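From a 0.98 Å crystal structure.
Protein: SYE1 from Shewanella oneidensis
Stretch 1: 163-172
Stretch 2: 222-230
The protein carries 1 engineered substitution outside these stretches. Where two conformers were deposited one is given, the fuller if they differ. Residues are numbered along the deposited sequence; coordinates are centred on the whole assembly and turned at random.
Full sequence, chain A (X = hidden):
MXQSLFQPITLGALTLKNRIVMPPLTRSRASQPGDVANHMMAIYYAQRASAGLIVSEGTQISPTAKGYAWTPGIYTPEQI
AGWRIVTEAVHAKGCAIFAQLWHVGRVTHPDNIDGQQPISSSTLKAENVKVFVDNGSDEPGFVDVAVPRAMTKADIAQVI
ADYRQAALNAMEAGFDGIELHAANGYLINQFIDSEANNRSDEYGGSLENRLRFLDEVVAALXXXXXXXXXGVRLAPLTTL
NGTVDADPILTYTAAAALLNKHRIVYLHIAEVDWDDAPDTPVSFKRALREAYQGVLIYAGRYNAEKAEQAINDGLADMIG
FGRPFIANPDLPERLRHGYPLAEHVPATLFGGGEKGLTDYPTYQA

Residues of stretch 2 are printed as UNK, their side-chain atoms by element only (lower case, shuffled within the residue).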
ATOM      1  N   TYR A 163      -8.206   8.009  -9.650  1.00  6.06           N
ATOM      2  CA  TYR A 163      -8.427   7.270  -8.410  1.00  5.87           C
ATOM      3  C   TYR A 163      -9.854   6.810  -8.272  1.00  5.99           C
ATOM      4  O   TYR A 163     -10.133   5.678  -7.886  1.00  6.25           O
ATOM      5  CB  TYR A 163      -8.042   8.114  -7.208  1.00  6.11           C
ATOM      6  CG  TYR A 163      -6.608   8.094  -6.779  1.00  5.72           C
ATOM      7  CD1 TYR A 163      -6.026   6.929  -6.282  1.00  5.87           C
ATOM      8  CD2 TYR A 163      -5.802   9.239  -6.822  1.00  6.34           C
ATOM      9  CE1 TYR A 163      -4.707   6.908  -5.876  1.00  5.97           C
ATOM     10  CE2 TYR A 163      -4.508   9.235  -6.383  1.00  6.37           C
ATOM     11  CZ  TYR A 163      -3.942   8.051  -5.909  1.00  5.79           C
ATOM     12  OH  TYR A 163      -2.647   8.109  -5.455  1.00  6.48           O
ATOM     13  N   ARG A 164     -10.797   7.716  -8.562  1.00  6.05           N
ATOM     14  CA  ARG A 164     -12.206   7.405  -8.423  0.65  6.51           C
ATOM     15  C   ARG A 164     -12.572   6.215  -9.298  1.00  6.14           C
ATOM     16  O   ARG A 164     -13.237   5.268  -8.873  1.00  6.92           O
ATOM     17  CB  ARG A 164     -13.025   8.668  -8.766  0.65  6.53           C
ATOM     18  CG  ARG A 164     -14.434   8.618  -8.209  0.65  6.36           C
ATOM     19  CD  ARG A 164     -15.252   9.798  -8.745  0.65  6.53           C
ATOM     20  NE  ARG A 164     -16.544   9.891  -8.126  0.65  7.18           N
ATOM     21  CZ  ARG A 164     -17.533   9.050  -8.358  0.65  6.96           C
ATOM     22  NH1 ARG A 164     -17.429   8.072  -9.255  0.65  7.84           N
ATOM     23  NH2 ARG A 164     -18.683   9.193  -7.705  0.65  8.55           N
ATOM     24  N   GLN A 165     -12.140   6.282 -10.557  1.00  6.31           N
ATOM     25  CA  GLN A 165     -12.455   5.203 -11.469  1.00  6.65           C
ATOM     26  C   GLN A 165     -11.759   3.908 -11.067  1.00  6.11           C
ATOM     27  O   GLN A 165     -12.332   2.828 -11.217  1.00  6.76           O
ATOM     28  CB  GLN A 165     -12.101   5.598 -12.907  1.00  7.34           C
ATOM     29  CG  GLN A 165     -12.539   4.550 -13.919  1.00  8.65           C
ATOM     30  CD  GLN A 165     -14.016   4.289 -13.915  1.00 10.45           C
ATOM     31  OE1 GLN A 165     -14.503   3.089 -13.891  1.00 12.19           O
ATOM     32  NE2 GLN A 165     -14.815   5.297 -13.915  1.00 13.05           N
ATOM     33  N   ALA A 166     -10.532   4.011 -10.567  1.00  6.19           N
ATOM     34  CA  ALA A 166      -9.811   2.825 -10.136  1.00  6.13           C
ATOM     35  C   ALA A 166     -10.541   2.126  -9.000  1.00  5.85           C
ATOM     36  O   ALA A 166     -10.539   0.905  -8.915  1.00  6.41           O
ATOM     37  CB  ALA A 166      -8.405   3.157  -9.712  1.00  6.33           C
ATOM     38  N   ALA A 167     -11.187   2.903  -8.108  1.00  6.11           N
ATOM     39  CA  ALA A 167     -11.966   2.300  -7.039  1.00  6.31           C
ATOM     40  C   ALA A 167     -13.139   1.515  -7.598  1.00  6.20           C
ATOM     41  O   ALA A 167     -13.449   0.398  -7.165  1.00  6.65           O
ATOM     42  CB  ALA A 167     -12.410   3.360  -6.067  1.00  6.85           C
ATOM     43  N   LEU A 168     -13.860   2.099  -8.590  1.00  6.52           N
ATOM     44  CA  LEU A 168     -14.938   1.388  -9.232  1.00  6.89           C
ATOM     45  C   LEU A 168     -14.403   0.143  -9.935  1.00  6.37           C
ATOM     46  O   LEU A 168     -15.043  -0.924  -9.897  1.00  7.25           O
ATOM     47  CB  LEU A 168     -15.653   2.294 -10.242  1.00  7.86           C
ATOM     48  CG  LEU A 168     -16.359   3.489  -9.611  1.00 11.58           C
ATOM     49  CD1 LEU A 168     -16.905   4.358 -10.768  1.00 15.05           C
ATOM     50  CD2 LEU A 168     -17.457   3.078  -8.686  1.00 13.20           C
ATOM     51  N   ASN A 169     -13.250   0.256 -10.582  1.00  6.55           N
ATOM     52  CA  ASN A 169     -12.657  -0.887 -11.263  1.00  6.37           C
ATOM     53  C   ASN A 169     -12.324  -1.997 -10.251  1.00  6.15           C
ATOM     54  O   ASN A 169     -12.505  -3.180 -10.555  1.00  6.81           O
ATOM     55  CB  ASN A 169     -11.408  -0.454 -11.982  1.00  6.37           C
ATOM     56  CG  ASN A 169     -11.661   0.486 -13.142  1.00  6.92           C
ATOM     57  OD1 ASN A 169     -12.818   0.680 -13.560  1.00  7.40           O
ATOM     58  ND2 ASN A 169     -10.594   1.033 -13.659  1.00  7.22           N
ATOM     59  N   ALA A 170     -11.838  -1.614  -9.082  1.00  6.15           N
ATOM     60  CA  ALA A 170     -11.543  -2.613  -8.053  1.00  6.08           C
ATOM     61  C   ALA A 170     -12.804  -3.349  -7.633  1.00  5.95           C
ATOM     62  O   ALA A 170     -12.793  -4.558  -7.420  1.00  6.42           O
ATOM     63  CB  ALA A 170     -10.898  -1.948  -6.853  1.00  6.35           C
ATOM     64  N   MET A 171     -13.931  -2.641  -7.524  1.00  6.23           N
ATOM     65  CA  MET A 171     -15.174  -3.297  -7.188  1.00  6.91           C
ATOM     66  C   MET A 171     -15.595  -4.230  -8.318  1.00  6.91           C
ATOM     67  O   MET A 171     -16.062  -5.352  -8.059  1.00  7.52           O
ATOM     68  CB  MET A 171     -16.276  -2.315  -6.836  1.00  7.71           C
ATOM     69  CG  MET A 171     -15.992  -1.441  -5.619  1.00  8.43           C
ATOM     70  SD  MET A 171     -15.587  -2.330  -4.103  1.00  9.80           S
ATOM     71  CE  MET A 171     -13.828  -2.411  -4.172  1.00  9.82           C
ATOM     72  N   GLU A 172     -15.416  -3.806  -9.559  1.00  7.25           N
ATOM     73  CA  GLU A 172     -15.754  -4.663 -10.695  1.00  7.86           C
ATOM     74  C   GLU A 172     -14.890  -5.917 -10.712  1.00  7.43           C
ATOM     75  O   GLU A 172     -15.345  -6.978 -11.145  1.00  8.77           O
ATOM     76  CB  GLU A 172     -15.552  -3.895 -12.009  1.00  9.08           C
ATOM     77  CG  GLU A 172     -16.005  -4.640 -13.250  1.00 15.73           C
ATOM     78  CD  GLU A 172     -15.821  -3.936 -14.580  1.00 30.36           C
ATOM     79  OE1 GLU A 172     -15.505  -2.764 -14.627  1.00 37.73           O
ATOM     80  OE2 GLU A 172     -16.110  -4.682 -15.534  1.00 52.33           O
ATOM     81  N   UNK A 222     -14.550   7.678  -1.317  1.00  6.92           N
ATOM     82  CA  UNK A 222     -15.727   7.395  -0.518  1.00  7.36           C
ATOM     83  C   UNK A 222     -16.979   7.592  -1.318  1.00  7.65           C
ATOM     84  O   UNK A 222     -17.937   6.804  -1.220  1.00  8.54           O
ATOM     85  c   UNK A 222     -14.559   7.865   1.668  1.00  9.15           C
ATOM     86  c   UNK A 222     -17.028   8.265   1.449  1.00  9.99           C
ATOM     87  c   UNK A 222     -15.686   8.281   0.741  1.00  8.04           C
ATOM     88  N   UNK A 223     -17.033   8.685  -2.097  1.00  8.17           N
ATOM     89  CA  UNK A 223     -18.247   8.886  -2.927  1.00  9.32           C
ATOM     90  C   UNK A 223     -18.452   7.753  -3.896  1.00  8.94           C
ATOM     91  O   UNK A 223     -19.582   7.366  -4.160  1.00 11.06           O
ATOM     92  c   UNK A 223     -19.295  10.720  -4.348  1.00 13.12           C
ATOM     93  o   UNK A 223     -20.291  10.911  -3.609  1.00 20.55           O
ATOM     94  c   UNK A 223     -18.082  10.210  -3.674  1.00 10.45           C
ATOM     95  o   UNK A 223     -19.276  10.993  -5.571  1.00 17.10           O
ATOM     96  N   UNK A 224     -17.381   7.200  -4.430  1.00  8.17           N
ATOM     97  CA  UNK A 224     -17.514   6.142  -5.421  1.00  8.13           C
ATOM     98  C   UNK A 224     -17.976   4.833  -4.817  1.00  7.41           C
ATOM     99  O   UNK A 224     -18.827   4.172  -5.397  1.00  8.41           O
ATOM    100  c   UNK A 224     -16.171   5.966  -6.128  1.00  8.81           C
ATOM    101  N   UNK A 225     -17.366   4.387  -3.701  1.00  7.00           N
ATOM    102  CA  UNK A 225     -17.573   3.021  -3.239  1.00  6.85           C
ATOM    103  C   UNK A 225     -17.993   2.890  -1.815  1.00  6.94           C
ATOM    104  O   UNK A 225     -18.275   1.781  -1.369  1.00  8.26           O
ATOM    105  c   UNK A 225     -16.042   2.137  -5.013  1.00  7.98           C
ATOM    106  c   UNK A 225     -16.367   2.085  -3.539  1.00  7.00           C
ATOM    107  c   UNK A 225     -15.153   2.407  -2.652  1.00  7.32           C
ATOM    108  c   UNK A 225     -14.079   1.354  -2.783  1.00  8.12           C
ATOM    109  N   UNK A 226     -18.065   3.979  -1.054  1.00  7.14           N
ATOM    110  CA  UNK A 226     -18.495   3.927   0.324  1.00  7.45           C
ATOM    111  C   UNK A 226     -17.325   3.886   1.301  1.00  6.94           C
ATOM    112  O   UNK A 226     -16.332   3.190   1.066  1.00  7.28           O
ATOM    113  N   UNK A 227     -17.460   4.608   2.410  1.00  7.39           N
ATOM    114  CA  UNK A 227     -16.365   4.701   3.383  1.00  7.35           C
ATOM    115  C   UNK A 227     -16.017   3.359   3.975  1.00  6.51           C
ATOM    116  O   UNK A 227     -14.850   3.131   4.327  1.00  7.11           O
ATOM    117  c   UNK A 227     -16.787   5.684   4.473  1.00 10.24           C
ATOM    118  N   UNK A 228     -16.977   2.461   4.102  1.00  6.97           N
ATOM    119  CA  UNK A 228     -16.742   1.137   4.669  0.50  7.13           C
ATOM    120  C   UNK A 228     -15.854   0.271   3.795  1.00  6.93           C
ATOM    121  O   UNK A 228     -15.428  -0.801   4.241  1.00  7.80           O
ATOM    122  o   UNK A 228     -19.700   2.095   3.088  0.50 13.04           O
ATOM    123  o   UNK A 228     -19.989   0.364   1.794  0.50 18.63           O
ATOM    124  c   UNK A 228     -18.856  -0.102   3.815  0.50 10.18           C
ATOM    125  c   UNK A 228     -19.550   0.851   2.874  0.50 12.79           C
ATOM    126  c   UNK A 228     -18.055   0.422   4.981  0.50  9.04           C
ATOM    127  N   UNK A 229     -15.566   0.709   2.577  1.00  6.41           N
ATOM    128  CA  UNK A 229     -14.718  -0.008   1.626  1.00  6.38           C
ATOM    129  C   UNK A 229     -13.426   0.755   1.318  1.00  6.15           C
ATOM    130  O   UNK A 229     -12.729   0.372   0.378  1.00  6.70           O
ATOM    131  c   UNK A 229     -16.631  -1.312   0.631  1.00  8.36           C
ATOM    132  n   UNK A 229     -18.660  -2.647  -2.896  1.00 13.93           N
ATOM    133  c   UNK A 229     -17.189  -1.944  -0.626  1.00  9.86           C
ATOM    134  n   UNK A 229     -19.212  -0.401  -3.163  1.00 14.42           N
ATOM    135  c   UNK A 229     -18.579  -1.408  -2.487  1.00 11.88           C
ATOM    136  c   UNK A 229     -15.495  -0.335   0.367  1.00  6.92           C
ATOM    137  n   UNK A 229     -17.869  -1.050  -1.429  1.00 10.80           N
ATOM    138  N   UNK A 230     -13.100   1.784   2.097  1.00  5.86           N
ATOM    139  CA  UNK A 230     -11.925   2.604   1.842  1.00  5.87           C
ATOM    140  C   UNK A 230     -11.017   2.571   3.067  1.00  5.64           C
ATOM    141  O   UNK A 230     -11.388   3.026   4.143  1.00  6.47           O
ATOM    142  c   UNK A 230     -12.292   4.045   1.512  1.00  6.45           C
ATOM    143  c   UNK A 230     -11.057   4.932   1.404  1.00  7.29           C
ATOM    144  c   UNK A 230     -13.104   4.111   0.214  1.00  7.26           C
TER
HETATM  145  O   HOH W   1     -16.459  12.445  -6.743  0.65 11.85           O

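Position 222 lies in the last turn of a helix and carries three side-chain carbons, one bonded to CA and bearing the other two. This fork at the first carbon, with nothing beyond it, is Val-222; it makes no contact with stretch 1.

Position 223 has two carbons, the second bearing two oxygens. A carboxylate on so short a stem is aspartate, and Asp-223 reaches the extended side chain of Arg-164: NH2 of Arg-164 donates to OD2 of Asp-223 at 2.9 Å, a nearly straight hydrogen bond within a salt bridge. A water accepts from Arg-164 NE at 2.9 Å and donates weakly to Asp-223 OD2 at 3.4 Å, adding a second link between the same two side chains.

At position 224 a single carbon points toward stretch 1, which identifies Ala-224. Its CB lies 3.8 Å from Arg-164 CG and sits over one face of the guanidinium, and Leu-168 CD2 lies 4.1 Å from Ala-224 CB. The CA atoms of Arg-164 and Ala-224 are 6.2 Å apart.

Position 225 shows four carbons, forked at the first with one arm two carbons long: Ile-225. Its CG2 packs 4.0 Å from Ala-167 CB, 4.0 Å from Leu-168 CD2 and 3.6 Å from Met-171 CG, gathering three side chains around one methyl.

Position 226 has no side-chain atom and a phi of 97°, where a CB would be jammed against the preceding carbonyl oxygen. This is Gly-226, the residue at which the chain leaves the helix.

Position 227 bears one carbon, remote from stretch 1, and is Ala-227. At position 228 three carbons end in two oxygens; the longer carboxylate is Glu-228, likewise out of contact.

Position 229 has three carbons, a nitrogen, and a carbon carrying two more nitrogens, the guanidinium of Arg-229. Its NE and NH2 donate to the backbone O of Ile-225 at 2.9 and 3.0 Å, folding the side chain back over the helix end, and Met-171 SD lies over one face of the group, 3.3 Å from NH1.

Position 230 again has three carbons forked at the first, and this buried Val-230 makes no contact with stretch 1.

The contact is thus an apolar seam with charged groups at its ends. Ala-224 and Ile-225 meet Ala-167, Leu-168 and Met-171. The Arg-164 to Asp-223 salt bridge closes one end, and at the other Arg-229, anchored to the carbonyl of Ile-225, offers a guanidinium face to the methionine sulfur.

Stretch 2 222-230: VDAIGAERV
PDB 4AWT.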